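Local coordinates for protein trehalose-6-phosphate phosphatase (Candida albicans, PDB 5DXF) that belongs to glycosyltransferase family 20 and has the GT-B type of fold, in which two Rossmann-like alpha/beta domains face each other, at residues A[324-327]-A[328-331]; A[345-348]-A[349-353]; A[359-362]-A[363-366]; A[416-419]-A[420-424]. All coordinates share one frame; numbering follows the deposited sequence.

Contact 1 of 4, residues A[324-327]-A[328-331]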
ATOM      1  N   LEU A 324       3.386  24.172 -13.832  1.00 52.90           N
ATOM      2  CA  LEU A 324       3.803  22.955 -14.518  1.00 54.55           C
ATOM      3  C   LEU A 324       3.254  22.933 -15.938  1.00 53.86           C
ATOM      4  O   LEU A 324       3.936  22.513 -16.872  1.00 52.39           O
ATOM      5  CB  LEU A 324       3.335  21.721 -13.742  1.00 53.17           C
ATOM      6  CG  LEU A 324       4.045  21.437 -12.418  1.00 46.28           C
ATOM      7  CD1 LEU A 324       3.233  20.466 -11.574  1.00 48.37           C
ATOM      8  CD2 LEU A 324       5.438  20.885 -12.671  1.00 40.49           C
ATOM      9  N   LYS A 325       2.012  23.389 -16.086  1.00 51.97           N
ATOM     10  CA  LYS A 325       1.408  23.589 -17.397  1.00 58.96           C
ATOM     11  C   LYS A 325       2.253  24.546 -18.228  1.00 63.38           C
ATOM     12  O   LYS A 325       2.353  24.404 -19.446  1.00 60.78           O
ATOM     13  CB  LYS A 325      -0.017  24.130 -17.257  1.00 57.95           C
ATOM     14  CG  LYS A 325      -1.103  23.075 -17.373  1.00 65.83           C
ATOM     15  CD  LYS A 325      -2.326  23.461 -16.562  1.00 60.34           C
ATOM     16  CE  LYS A 325      -3.580  22.817 -17.119  1.00 63.82           C
ATOM     17  NZ  LYS A 325      -3.909  23.360 -18.464  1.00 64.94           N
ATOM     18  N   GLN A 326       2.863  25.519 -17.559  1.00 58.74           N
ATOM     19  CA  GLN A 326       3.691  26.510 -18.235  1.00 65.76           C
ATOM     20  C   GLN A 326       5.035  25.924 -18.661  1.00 57.90           C
ATOM     21  O   GLN A 326       5.510  26.184 -19.768  1.00 59.40           O
ATOM     22  CB  GLN A 326       3.899  27.726 -17.329  1.00 65.51           C
ATOM     23  CG  GLN A 326       3.855  29.053 -18.065  1.00 72.27           C
ATOM     24  CD  GLN A 326       2.614  29.201 -18.929  1.00 80.92           C
ATOM     25  OE1 GLN A 326       1.513  28.812 -18.535  1.00 86.89           O
ATOM     26  NE2 GLN A 326       2.790  29.766 -20.117  1.00 86.03           N
ATOM     27  N   VAL A 327       5.637  25.131 -17.780  1.00 58.78           N
ATOM     28  CA  VAL A 327       6.919  24.493 -18.062  1.00 57.61           C
ATOM     29  C   VAL A 327       6.813  23.509 -19.222  1.00 53.45           C
ATOM     30  O   VAL A 327       7.623  23.529 -20.149  1.00 52.47           O
ATOM     31  CB  VAL A 327       7.459  23.745 -16.823  1.00 58.74           C
ATOM     32  CG1 VAL A 327       8.814  23.122 -17.125  1.00 46.07           C
ATOM     33  CG2 VAL A 327       7.555  24.683 -15.633  1.00 46.09           C
ATOM     34  N   TYR A 328       5.798  22.654 -19.168  1.00 51.72           N
ATOM     35  CA  TYR A 328       5.664  21.572 -20.135  1.00 57.07           C
ATOM     36  C   TYR A 328       4.648  21.894 -21.224  1.00 61.70           C
ATOM     37  O   TYR A 328       3.882  21.032 -21.654  1.00 55.65           O
ATOM     38  CB  TYR A 328       5.295  20.281 -19.412  1.00 53.26           C
ATOM     39  CG  TYR A 328       6.325  19.899 -18.375  1.00 47.93           C
ATOM     40  CD1 TYR A 328       7.555  19.381 -18.755  1.00 47.00           C
ATOM     41  CD2 TYR A 328       6.080  20.077 -17.020  1.00 49.07           C
ATOM     42  CE1 TYR A 328       8.507  19.040 -17.817  1.00 44.37           C
ATOM     43  CE2 TYR A 328       7.025  19.736 -16.072  1.00 46.96           C
ATOM     44  CZ  TYR A 328       8.238  19.218 -16.478  1.00 52.46           C
ATOM     45  OH  TYR A 328       9.185  18.877 -15.540  1.00 58.81           O
ATOM     46  N   LYS A 329       4.663  23.148 -21.664  1.00 61.80           N
ATOM     47  CA  LYS A 329       3.818  23.604 -22.757  1.00 62.79           C
ATOM     48  C   LYS A 329       4.167  22.871 -24.048  1.00 64.35           C
ATOM     49  O   LYS A 329       5.339  22.735 -24.398  1.00 71.95           O
ATOM     50  CB  LYS A 329       3.964  25.114 -22.946  1.00 71.29           C
ATOM     51  CG  LYS A 329       3.152  25.695 -24.089  1.00 78.27           C
ATOM     52  CD  LYS A 329       3.314  27.206 -24.158  1.00 87.95           C
ATOM     53  CE  LYS A 329       2.738  27.881 -22.921  1.00 96.40           C
ATOM     54  NZ  LYS A 329       1.265  27.684 -22.818  1.00 97.19           N
ATOM     55  N   GLY A 330       3.146  22.390 -24.748  1.00 61.87           N
ATOM     56  CA  GLY A 330       3.345  21.689 -26.002  1.00 61.99           C
ATOM     57  C   GLY A 330       3.848  20.266 -25.838  1.00 66.87           C
ATOM     58  O   GLY A 330       4.257  19.636 -26.813  1.00 70.38           O
ATOM     59  N   LYS A 331       3.815  19.757 -24.609  1.00 66.48           N
ATOM     60  CA  LYS A 331       4.291  18.403 -24.329  1.00 64.04           C
ATOM     61  C   LYS A 331       3.264  17.572 -23.564  1.00 59.16           C
ATOM     62  O   LYS A 331       2.440  18.110 -22.825  1.00 60.48           O
ATOM     63  CB  LYS A 331       5.607  18.453 -23.547  1.00 58.77           C
ATOM     64  CG  LYS A 331       6.766  19.023 -24.345  1.00 54.33           C
ATOM     65  CD  LYS A 331       8.040  19.103 -23.522  1.00 42.21           C
ATOM     66  CE  LYS A 331       9.200  19.570 -24.382  1.00 46.21           C
ATOM     67  NZ  LYS A 331       9.392  18.676 -25.556  1.00 48.12           N
TER
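Val327 and Leu324 both pack against the ring of Tyr328 at the C-terminal end of helix 317-327. The three side chains run side by side and point the same way. CG1 of Val327 sits over the centre of one face, 3.9 Å from the centroid of the Tyr328 ring and only 7° off its normal, a CH-pi contact. CG1 lies anti to the backbone N (chi1 -178°), which turns it over the ring. Leu324 comes to the ring edge instead, in its plane, with CD2 3.9 Å from Tyr328 CE2. Beneath them, Tyr328 N donates to Leu324 O at 3.0 Å, the N-H...O angle being 165°. On the solvent side, the amide end of Gln326 lies alongside the bent chain of Lys329, with NE2 3.4 Å from CE. Further out, Leu324 touches helix 415-424, and Tyr328 touches Leu407 and Tyr409 of strand 406-409. Tyr328 is the first residue to leave helical geometry. From it a type II beta turn runs to Lys331, closed by Lys331 N to Tyr328 O at 3.2 Å, with Gly330 at the position of positive phi. This is a helix end turning over into the next strand, 332-339, of an alpha/beta domain.

Contact 2 of 4, residues A[345-348]-A[349-353]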
ATOM      1  N   GLY A 345       7.316  -2.407 -10.374  1.00 47.75           N
ATOM      2  CA  GLY A 345       7.428  -2.472 -11.820  1.00 40.61           C
ATOM      3  C   GLY A 345       7.844  -1.210 -12.552  1.00 38.83           C
ATOM      4  O   GLY A 345       7.308  -0.905 -13.618  1.00 42.10           O
ATOM      5  N   VAL A 346       8.807  -0.482 -11.998  1.00 45.34           N
ATOM      6  CA  VAL A 346       9.326   0.715 -12.651  1.00 42.97           C
ATOM      7  C   VAL A 346      10.122   0.336 -13.899  1.00 48.07           C
ATOM      8  O   VAL A 346      10.048   1.011 -14.929  1.00 47.52           O
ATOM      9  CB  VAL A 346      10.212   1.539 -11.694  1.00 41.38           C
ATOM     10  CG1 VAL A 346      10.770   2.766 -12.402  1.00 41.35           C
ATOM     11  CG2 VAL A 346       9.419   1.947 -10.463  1.00 49.44           C
ATOM     12  N   ILE A 347      10.872  -0.756 -13.797  1.00 41.35           N
ATOM     13  CA  ILE A 347      11.673  -1.266 -14.906  1.00 45.16           C
ATOM     14  C   ILE A 347      10.817  -1.572 -16.133  1.00 43.86           C
ATOM     15  O   ILE A 347      11.165  -1.195 -17.254  1.00 51.44           O
ATOM     16  CB  ILE A 347      12.441  -2.536 -14.488  1.00 51.00           C
ATOM     17  CG1 ILE A 347      13.533  -2.182 -13.479  1.00 52.89           C
ATOM     18  CG2 ILE A 347      13.038  -3.230 -15.703  1.00 49.19           C
ATOM     19  CD1 ILE A 347      14.115  -3.374 -12.761  1.00 53.81           C
ATOM     20  N   GLN A 348       9.694  -2.249 -15.914  1.00 44.04           N
ATOM     21  CA  GLN A 348       8.782  -2.593 -16.998  1.00 47.83           C
ATOM     22  C   GLN A 348       8.186  -1.335 -17.625  1.00 44.65           C
ATOM     23  O   GLN A 348       7.986  -1.268 -18.839  1.00 54.76           O
ATOM     24  CB  GLN A 348       7.667  -3.517 -16.498  1.00 46.76           C
ATOM     25  CG  GLN A 348       8.118  -4.942 -16.192  1.00 56.48           C
ATOM     26  CD  GLN A 348       8.977  -5.039 -14.946  1.00 55.01           C
ATOM     27  OE1 GLN A 348       8.770  -4.311 -13.977  1.00 53.96           O
ATOM     28  NE2 GLN A 348       9.954  -5.938 -14.969  1.00 55.95           N
ATOM     29  N   LYS A 349       7.912  -0.341 -16.785  1.00 46.00           N
ATOM     30  CA  LYS A 349       7.390   0.938 -17.249  1.00 41.35           C
ATOM     31  C   LYS A 349       8.393   1.629 -18.166  1.00 50.96           C
ATOM     32  O   LYS A 349       8.034   2.133 -19.231  1.00 42.90           O
ATOM     33  CB  LYS A 349       7.054   1.842 -16.062  1.00 47.14           C
ATOM     34  CG  LYS A 349       6.443   3.180 -16.446  1.00 40.75           C
ATOM     35  CD  LYS A 349       6.286   4.086 -15.234  1.00 48.72           C
ATOM     36  CE  LYS A 349       5.558   3.381 -14.099  1.00 56.48           C
ATOM     37  NZ  LYS A 349       5.274   4.301 -12.964  1.00 56.81           N
ATOM     38  N   LEU A 350       9.654   1.637 -17.747  1.00 48.39           N
ATOM     39  CA  LEU A 350      10.713   2.285 -18.513  1.00 40.54           C
ATOM     40  C   LEU A 350      11.012   1.548 -19.816  1.00 49.07           C
ATOM     41  O   LEU A 350      11.298   2.173 -20.836  1.00 48.03           O
ATOM     42  CB  LEU A 350      11.982   2.394 -17.670  1.00 48.17           C
ATOM     43  CG  LEU A 350      11.859   3.258 -16.416  1.00 40.91           C
ATOM     44  CD1 LEU A 350      13.155   3.237 -15.629  1.00 42.99           C
ATOM     45  CD2 LEU A 350      11.469   4.684 -16.777  1.00 35.29           C
ATOM     46  N   GLU A 351      10.948   0.220 -19.779  1.00 50.32           N
ATOM     47  CA  GLU A 351      11.166  -0.579 -20.980  1.00 54.73           C
ATOM     48  C   GLU A 351      10.043  -0.346 -21.986  1.00 47.57           C
ATOM     49  O   GLU A 351      10.295  -0.113 -23.174  1.00 57.13           O
ATOM     50  CB  GLU A 351      11.282  -2.062 -20.624  1.00 51.37           C
ATOM     51  CG  GLU A 351      12.680  -2.466 -20.177  1.00 57.58           C
ATOM     52  CD  GLU A 351      12.700  -3.761 -19.392  1.00 71.59           C
ATOM     53  OE1 GLU A 351      13.808  -4.236 -19.059  1.00 64.75           O
ATOM     54  OE2 GLU A 351      11.613  -4.301 -19.100  1.00 87.26           O
ATOM     55  N   GLY A 352       8.807  -0.392 -21.501  1.00 42.90           N
ATOM     56  CA  GLY A 352       7.657  -0.102 -22.337  1.00 57.46           C
ATOM     57  C   GLY A 352       7.718   1.298 -22.919  1.00 53.82           C
ATOM     58  O   GLY A 352       7.342   1.517 -24.072  1.00 46.39           O
ATOM     59  N   PHE A 353       8.201   2.248 -22.121  1.00 53.58           N
ATOM     60  CA  PHE A 353       8.321   3.634 -22.562  1.00 53.21           C
ATOM     61  C   PHE A 353       9.369   3.773 -23.653  1.00 52.31           C
ATOM     62  O   PHE A 353       9.170   4.494 -24.635  1.00 53.33           O
ATOM     63  CB  PHE A 353       8.667   4.550 -21.386  1.00 51.90           C
ATOM     64  CG  PHE A 353       8.826   5.995 -21.770  1.00 48.23           C
ATOM     65  CD1 PHE A 353       7.866   6.630 -22.543  1.00 55.30           C
ATOM     66  CD2 PHE A 353       9.924   6.723 -21.342  1.00 49.37           C
ATOM     67  CE1 PHE A 353       8.006   7.963 -22.893  1.00 47.33           C
ATOM     68  CE2 PHE A 353      10.068   8.054 -21.687  1.00 41.71           C
ATOM     69  CZ  PHE A 353       9.109   8.675 -22.463  1.00 48.98           C
TER
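Val346 meets Leu350, and Ile347 meets Glu351, one helical turn apart in the first turns of helix 346-359. The contact is local, buried and carried mainly by the backbone. Leu350 N donates to Val346 O at 2.9 Å and Glu351 N to Ile347 O at 2.9 Å. Gly352 N reaches Gln348 O, also at 2.9 Å, and has the straightest N-H of the set (166°). The first bond of the series is longer: Lys349 N to Gly345 O measures 3.3 Å. Gly345 is the N-cap residue, with positive phi, and its carbonyl also accepts from Thr431 OG1.

CG1 of Val346 touches CD1 of Leu350 at 4.0 Å, the two side chains lying side by side. Leu350 continues into Val387, Ile390 and Ile391 of helix 381-398, where Ile347 also packs on Val387, and into Leu369 of strand 367-374. The helix is the crossover of a beta-alpha-beta unit, between the parallel strands 332-339 and 367-374, as in Rossmann-like domains.

Lys349 leaves the helix on the sheet side. With CG anti to the backbone N (chi1 -177°) and a bend at chi3, the chain carries NZ to a salt bridge with Asp338 OD2, a hydrogen bond with Gln371 OE1 and a weak one with Leu429 O, which probably offsets the cost of burying the charge. Glu351 stays at the partly exposed side. Its extended chain lays the carboxylate beside Ile347, with OE1 3.6 Å from CG2, an apolar neighbour for the acid group.

Contact 3 of 4, residues A[359-362]-A[363-366]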
ATOM      1  N   MET A 359       8.966   3.048 -31.427  1.00 62.58           N
ATOM      2  CA  MET A 359       7.939   2.748 -32.419  1.00 62.73           C
ATOM      3  C   MET A 359       7.300   3.988 -33.036  1.00 70.66           C
ATOM      4  O   MET A 359       6.928   3.978 -34.209  1.00 72.27           O
ATOM      5  CB  MET A 359       6.847   1.879 -31.792  1.00 71.82           C
ATOM      6  CG  MET A 359       7.300   0.478 -31.423  1.00 67.62           C
ATOM      7  SD  MET A 359       6.021  -0.449 -30.556  1.00 69.37           S
ATOM      8  CE  MET A 359       4.660  -0.325 -31.714  1.00 63.03           C
ATOM      9  N   TYR A 360       7.168   5.050 -32.248  1.00 67.70           N
ATOM     10  CA  TYR A 360       6.446   6.235 -32.702  1.00 70.35           C
ATOM     11  C   TYR A 360       7.321   7.485 -32.723  1.00 71.38           C
ATOM     12  O   TYR A 360       7.523   8.125 -31.691  1.00 70.83           O
ATOM     13  CB  TYR A 360       5.219   6.471 -31.817  1.00 65.17           C
ATOM     14  CG  TYR A 360       4.325   5.258 -31.700  1.00 70.74           C
ATOM     15  CD1 TYR A 360       3.382   4.972 -32.678  1.00 66.24           C
ATOM     16  CD2 TYR A 360       4.431   4.395 -30.617  1.00 69.85           C
ATOM     17  CE1 TYR A 360       2.565   3.861 -32.577  1.00 70.89           C
ATOM     18  CE2 TYR A 360       3.619   3.283 -30.508  1.00 69.02           C
ATOM     19  CZ  TYR A 360       2.687   3.021 -31.490  1.00 71.76           C
ATOM     20  OH  TYR A 360       1.876   1.916 -31.384  1.00 68.09           O
ATOM     21  N   PRO A 361       7.838   7.836 -33.911  1.00 70.11           N
ATOM     22  CA  PRO A 361       8.617   9.060 -34.127  1.00 68.75           C
ATOM     23  C   PRO A 361       7.782  10.313 -33.889  1.00 69.18           C
ATOM     24  O   PRO A 361       8.327  11.382 -33.615  1.00 69.27           O
ATOM     25  CB  PRO A 361       9.036   8.962 -35.599  1.00 69.68           C
ATOM     26  CG  PRO A 361       8.898   7.520 -35.948  1.00 69.91           C
ATOM     27  CD  PRO A 361       7.751   7.019 -35.133  1.00 69.98           C
ATOM     28  N   GLU A 362       6.467  10.169 -34.004  1.00 73.57           N
ATOM     29  CA  GLU A 362       5.530  11.267 -33.806  1.00 77.45           C
ATOM     30  C   GLU A 362       5.553  11.800 -32.377  1.00 77.93           C
ATOM     31  O   GLU A 362       5.323  12.987 -32.143  1.00 73.22           O
ATOM     32  CB  GLU A 362       4.116  10.807 -34.161  1.00 74.22           C
ATOM     33  CG  GLU A 362       3.802   9.411 -33.646  1.00 75.46           C
ATOM     34  CD  GLU A 362       2.369   8.994 -33.900  1.00 82.16           C
ATOM     35  OE1 GLU A 362       1.496   9.882 -33.990  1.00 85.27           O
ATOM     36  OE2 GLU A 362       2.118   7.775 -34.009  1.00 82.46           O
ATOM     37  N   TRP A 363       5.834  10.918 -31.425  1.00 77.18           N
ATOM     38  CA  TRP A 363       5.777  11.275 -30.013  1.00 75.34           C
ATOM     39  C   TRP A 363       7.146  11.616 -29.431  1.00 68.78           C
ATOM     40  O   TRP A 363       7.249  12.032 -28.278  1.00 60.81           O
ATOM     41  CB  TRP A 363       5.135  10.144 -29.212  1.00 67.33           C
ATOM     42  CG  TRP A 363       3.672   9.987 -29.488  1.00 73.84           C
ATOM     43  CD1 TRP A 363       3.080   9.016 -30.241  1.00 75.39           C
ATOM     44  CD2 TRP A 363       2.616  10.836 -29.023  1.00 80.62           C
ATOM     45  NE1 TRP A 363       1.719   9.204 -30.268  1.00 77.85           N
ATOM     46  CE2 TRP A 363       1.409  10.314 -29.529  1.00 78.31           C
ATOM     47  CE3 TRP A 363       2.572  11.984 -28.229  1.00 75.06           C
ATOM     48  CZ2 TRP A 363       0.175  10.901 -29.264  1.00 78.10           C
ATOM     49  CZ3 TRP A 363       1.347  12.564 -27.966  1.00 72.44           C
ATOM     50  CH2 TRP A 363       0.164  12.023 -28.482  1.00 77.59           C
ATOM     51  N   ARG A 364       8.195  11.439 -30.227  1.00 73.69           N
ATOM     52  CA  ARG A 364       9.516  11.906 -29.833  1.00 71.74           C
ATOM     53  C   ARG A 364       9.474  13.429 -29.726  1.00 77.17           C
ATOM     54  O   ARG A 364       8.678  14.076 -30.410  1.00 92.23           O
ATOM     55  CB  ARG A 364      10.579  11.445 -30.834  1.00 70.64           C
ATOM     56  CG  ARG A 364      10.673   9.930 -30.953  1.00 68.06           C
ATOM     57  CD  ARG A 364      11.571   9.490 -32.097  1.00 68.48           C
ATOM     58  NE  ARG A 364      11.423   8.060 -32.361  1.00 65.60           N
ATOM     59  CZ  ARG A 364      12.000   7.417 -33.371  1.00 70.14           C
ATOM     60  NH1 ARG A 364      12.773   8.072 -34.226  1.00 73.39           N
ATOM     61  NH2 ARG A 364      11.802   6.115 -33.527  1.00 70.38           N
ATOM     62  N   GLU A 365      10.308  13.978 -28.842  1.00 77.26           N
ATOM     63  CA  GLU A 365      10.366  15.413 -28.529  1.00 65.76           C
ATOM     64  C   GLU A 365       9.148  15.937 -27.761  1.00 63.93           C
ATOM     65  O   GLU A 365       9.198  17.027 -27.195  1.00 65.82           O
ATOM     66  CB  GLU A 365      10.542  16.252 -29.800  1.00 65.34           C
ATOM     67  CG  GLU A 365      11.845  16.036 -30.541  1.00 78.24           C
ATOM     68  CD  GLU A 365      11.939  16.890 -31.791  1.00 87.22           C
ATOM     69  OE1 GLU A 365      11.066  16.751 -32.673  1.00 92.96           O
ATOM     70  OE2 GLU A 365      12.878  17.707 -31.887  1.00 90.33           O
ATOM     71  N   THR A 366       8.060  15.172 -27.733  1.00 63.12           N
ATOM     72  CA  THR A 366       6.808  15.680 -27.178  1.00 68.11           C
ATOM     73  C   THR A 366       6.303  14.942 -25.938  1.00 57.40           C
ATOM     74  O   THR A 366       5.386  15.418 -25.270  1.00 51.33           O
ATOM     75  CB  THR A 366       5.687  15.651 -28.237  1.00 66.44           C
ATOM     76  OG1 THR A 366       5.696  14.387 -28.911  1.00 70.67           O
ATOM     77  CG2 THR A 366       5.890  16.760 -29.256  1.00 66.02           C
TER
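Trp363 turns back on Tyr360 in the loop that follows helix 346-359. Trp363 N donates to Tyr360 O at 3.3 Å. The donor stands well above the carbonyl plane, 61° out of it, and does not use a lone pair. The next bond is weak: Arg364 N to Pro361 O at 3.4 Å. Trp363 O in turn accepts Thr366 N.

The indole edge meets Tyr360 in plane, CD1 lying 3.7 Å from CB. Glu362 crosses the same corner of the ring obliquely, with its carboxylate turned 32° from the indole. Its CG lies between the backbone N and the carbonyl carbon (chi1 42°), which brings CG to 3.5 Å from Trp363 CD1. The carboxylate carbon CD is 3.7 Å from Trp363 NE1, but the indole N-H is satisfied by Asn486 OD1 of helix 478-489. The nearby acid may still polarise that N-H somewhat.

Arg364 runs extended over Pro361. Pro361 CA lies 3.4 Å above the guanidinium plane, toward its rim. The charged end has backbone partners: NE donates to Leu357 O and NH2 to Asp358 O, so the side chain takes up two carbonyls of the last turn of the helix. Trp363 also packs on Phe356, Leu489 and Met490, and Thr366 pairs through its backbone with Lys332. Together these bonds make a helix-to-strand connection, closed by an arginine at the helix end, that leads into strand 367-374 of a beta-alpha-beta crossover.

Contact 4 of 4, residues A[416-419]-A[420-424]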
ATOM      1  N   GLU A 416       1.250  18.837  -2.003  1.00 65.90           N
ATOM      2  CA  GLU A 416       0.666  19.722  -3.001  1.00 60.79           C
ATOM      3  C   GLU A 416       1.394  19.602  -4.337  1.00 56.33           C
ATOM      4  O   GLU A 416       0.776  19.700  -5.397  1.00 54.08           O
ATOM      5  CB  GLU A 416       0.694  21.172  -2.512  1.00 74.71           C
ATOM      6  CG  GLU A 416       0.594  21.338  -1.000  1.00 75.76           C
ATOM      7  CD  GLU A 416       1.931  21.166  -0.301  1.00 79.71           C
ATOM      8  OE1 GLU A 416       2.939  21.716  -0.796  1.00 81.94           O
ATOM      9  OE2 GLU A 416       1.975  20.473   0.735  1.00 71.72           O
ATOM     10  N   GLU A 417       2.705  19.391  -4.286  1.00 61.12           N
ATOM     11  CA  GLU A 417       3.481  19.168  -5.499  1.00 60.26           C
ATOM     12  C   GLU A 417       3.067  17.859  -6.161  1.00 51.96           C
ATOM     13  O   GLU A 417       2.974  17.770  -7.385  1.00 51.70           O
ATOM     14  CB  GLU A 417       4.979  19.155  -5.187  1.00 60.42           C
ATOM     15  CG  GLU A 417       5.600  20.534  -5.047  1.00 66.54           C
ATOM     16  CD  GLU A 417       6.967  20.485  -4.392  1.00 75.43           C
ATOM     17  OE1 GLU A 417       7.264  19.477  -3.719  1.00 60.32           O
ATOM     18  OE2 GLU A 417       7.743  21.451  -4.552  1.00 74.78           O
ATOM     19  N   TYR A 418       2.814  16.850  -5.334  1.00 47.50           N
ATOM     20  CA  TYR A 418       2.394  15.536  -5.806  1.00 52.76           C
ATOM     21  C   TYR A 418       1.025  15.599  -6.469  1.00 51.93           C
ATOM     22  O   TYR A 418       0.847  15.118  -7.594  1.00 40.41           O
ATOM     23  CB  TYR A 418       2.377  14.542  -4.647  1.00 59.13           C
ATOM     24  CG  TYR A 418       1.795  13.189  -4.992  1.00 62.10           C
ATOM     25  CD1 TYR A 418       2.446  12.336  -5.872  1.00 56.04           C
ATOM     26  CD2 TYR A 418       0.600  12.760  -4.428  1.00 63.26           C
ATOM     27  CE1 TYR A 418       1.921  11.098  -6.188  1.00 63.16           C
ATOM     28  CE2 TYR A 418       0.068  11.522  -4.736  1.00 63.91           C
ATOM     29  CZ  TYR A 418       0.734  10.697  -5.616  1.00 60.73           C
ATOM     30  OH  TYR A 418       0.211   9.466  -5.929  1.00 58.80           O
ATOM     31  N   LEU A 419       0.063  16.196  -5.772  1.00 55.75           N
ATOM     32  CA  LEU A 419      -1.285  16.350  -6.313  1.00 47.29           C
ATOM     33  C   LEU A 419      -1.292  17.197  -7.579  1.00 47.20           C
ATOM     34  O   LEU A 419      -2.023  16.899  -8.527  1.00 46.25           O
ATOM     35  CB  LEU A 419      -2.211  16.971  -5.271  1.00 45.86           C
ATOM     36  CG  LEU A 419      -2.414  16.120  -4.020  1.00 53.86           C
ATOM     37  CD1 LEU A 419      -3.514  16.704  -3.158  1.00 54.97           C
ATOM     38  CD2 LEU A 419      -2.733  14.686  -4.401  1.00 62.89           C
ATOM     39  N   ALA A 420      -0.484  18.257  -7.583  1.00 40.06           N
ATOM     40  CA  ALA A 420      -0.258  19.037  -8.794  1.00 47.77           C
ATOM     41  C   ALA A 420       0.144  18.099  -9.912  1.00 48.13           C
ATOM     42  O   ALA A 420      -0.524  18.031 -10.936  1.00 53.41           O
ATOM     43  CB  ALA A 420       0.816  20.082  -8.581  1.00 46.67           C
ATOM     44  N   LEU A 421       1.240  17.376  -9.693  1.00 46.68           N
ATOM     45  CA  LEU A 421       1.755  16.402 -10.656  1.00 49.59           C
ATOM     46  C   LEU A 421       0.667  15.475 -11.211  1.00 38.09           C
ATOM     47  O   LEU A 421       0.593  15.254 -12.423  1.00 39.72           O
ATOM     48  CB  LEU A 421       2.879  15.573 -10.019  1.00 44.13           C
ATOM     49  CG  LEU A 421       4.245  16.260  -9.877  1.00 43.38           C
ATOM     50  CD1 LEU A 421       5.163  15.470  -8.955  1.00 39.39           C
ATOM     51  CD2 LEU A 421       4.889  16.454 -11.240  1.00 35.58           C
ATOM     52  N   LEU A 422      -0.180  14.947 -10.335  1.00 40.10           N
ATOM     53  CA  LEU A 422      -1.268  14.084 -10.785  1.00 41.40           C
ATOM     54  C   LEU A 422      -2.273  14.844 -11.650  1.00 52.23           C
ATOM     55  O   LEU A 422      -2.732  14.325 -12.668  1.00 48.37           O
ATOM     56  CB  LEU A 422      -1.982  13.445  -9.594  1.00 35.44           C
ATOM     57  CG  LEU A 422      -1.162  12.425  -8.802  1.00 54.09           C
ATOM     58  CD1 LEU A 422      -2.002  11.794  -7.703  1.00 46.85           C
ATOM     59  CD2 LEU A 422      -0.584  11.358  -9.722  1.00 42.18           C
ATOM     60  N   ARG A 423      -2.608  16.070 -11.257  1.00 53.12           N
ATOM     61  CA  ARG A 423      -3.570  16.868 -12.015  1.00 53.25           C
ATOM     62  C   ARG A 423      -3.057  17.283 -13.400  1.00 50.90           C
ATOM     63  O   ARG A 423      -3.808  17.231 -14.373  1.00 60.33           O
ATOM     64  CB  ARG A 423      -3.979  18.110 -11.216  1.00 54.09           C
ATOM     65  CG  ARG A 423      -5.144  17.883 -10.261  1.00 56.02           C
ATOM     66  CD  ARG A 423      -5.604  19.185  -9.626  1.00 58.79           C
ATOM     67  NE  ARG A 423      -6.054  20.146 -10.627  1.00 75.91           N
ATOM     68  CZ  ARG A 423      -6.279  21.433 -10.386  1.00 58.85           C
ATOM     69  NH1 ARG A 423      -6.093  21.928  -9.169  1.00 59.79           N
ATOM     70  NH2 ARG A 423      -6.686  22.229 -11.365  1.00 55.80           N
ATOM     71  N   VAL A 424      -1.791  17.684 -13.501  1.00 47.25           N
ATOM     72  CA  VAL A 424      -1.249  18.122 -14.789  1.00 51.00           C
ATOM     73  C   VAL A 424      -1.023  16.930 -15.722  1.00 49.98           C
ATOM     74  O   VAL A 424      -0.848  17.095 -16.930  1.00 37.44           O
ATOM     75  CB  VAL A 424       0.092  18.893 -14.627  1.00 62.32           C
ATOM     76  CG1 VAL A 424       0.471  19.628 -15.918  1.00 71.11           C
ATOM     77  CG2 VAL A 424       0.016  19.882 -13.471  1.00 63.28           C
TER
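Tyr418 O accepts the N-H of Leu422 at 2.9 Å, with the donor in the carbonyl plane. The neighbouring i to i+4 bonds of helix 415-424 have the same length, but their donors are tilted from the carbonyl plane: Ala420 N to Glu416 O, Leu421 N to Glu417 O and Arg423 N to Leu419 O. The side chains of Tyr418 and Leu422 also meet. Leu422 lies over one face of the Tyr418 ring, its CG 4.1 Å above the ring plane and offset toward the rim, a CH-pi contact 17° off the normal. CD1 of Leu422 comes to 3.6 Å from Tyr418 CZ. The ring is placed there because CG of Tyr418 is anti to the backbone N (chi1 173°). CD1 of Leu422 also approaches CD2 of Leu419, at 4.4 Å.

The phenol end has its own partners: OH is hydrogen-bonded to Glu443 OE2 and weakly to Thr440 OG1, and Arg337 makes a cation-pi contact with the ring. Around the helix, Arg423 gives NH1 to Ala310 O and NH2 to Glu318 OE2 of helix 317-327, the second a salt bridge, and Glu416 OE1 pairs likewise with Lys320 NZ of that helix.

The tyrosine is thus packed by Leu422 and Arg337 and hydrogen-bonded at OH, so the ring probably has little freedom to turn.

Overall arrangement
All four contacts lie in one alpha/beta domain around strands 332-339, 367-374 and 406-409. Contacts 1 and 4 are neighbours, with centres about 13 Å apart: Leu324 CD1 packs on Val424 CG2 at 3.8 Å, so helix 317-327 leans on helix 415-424. Contacts 1 and 3 both lie where a helix gives way to the loop before a strand, at the same end of the sheet. Their centres are about 17 Å apart, and they meet through Lys331 CB and Thr366 O at 3.5 Å. Contact 2 lies at the start of helix 346-359 and contact 3 at its C-terminal end and beyond, also with centres about 17 Å apart but without touching. Contacts 2 and 4 do not touch either; their nearest atoms are about 10 Å apart.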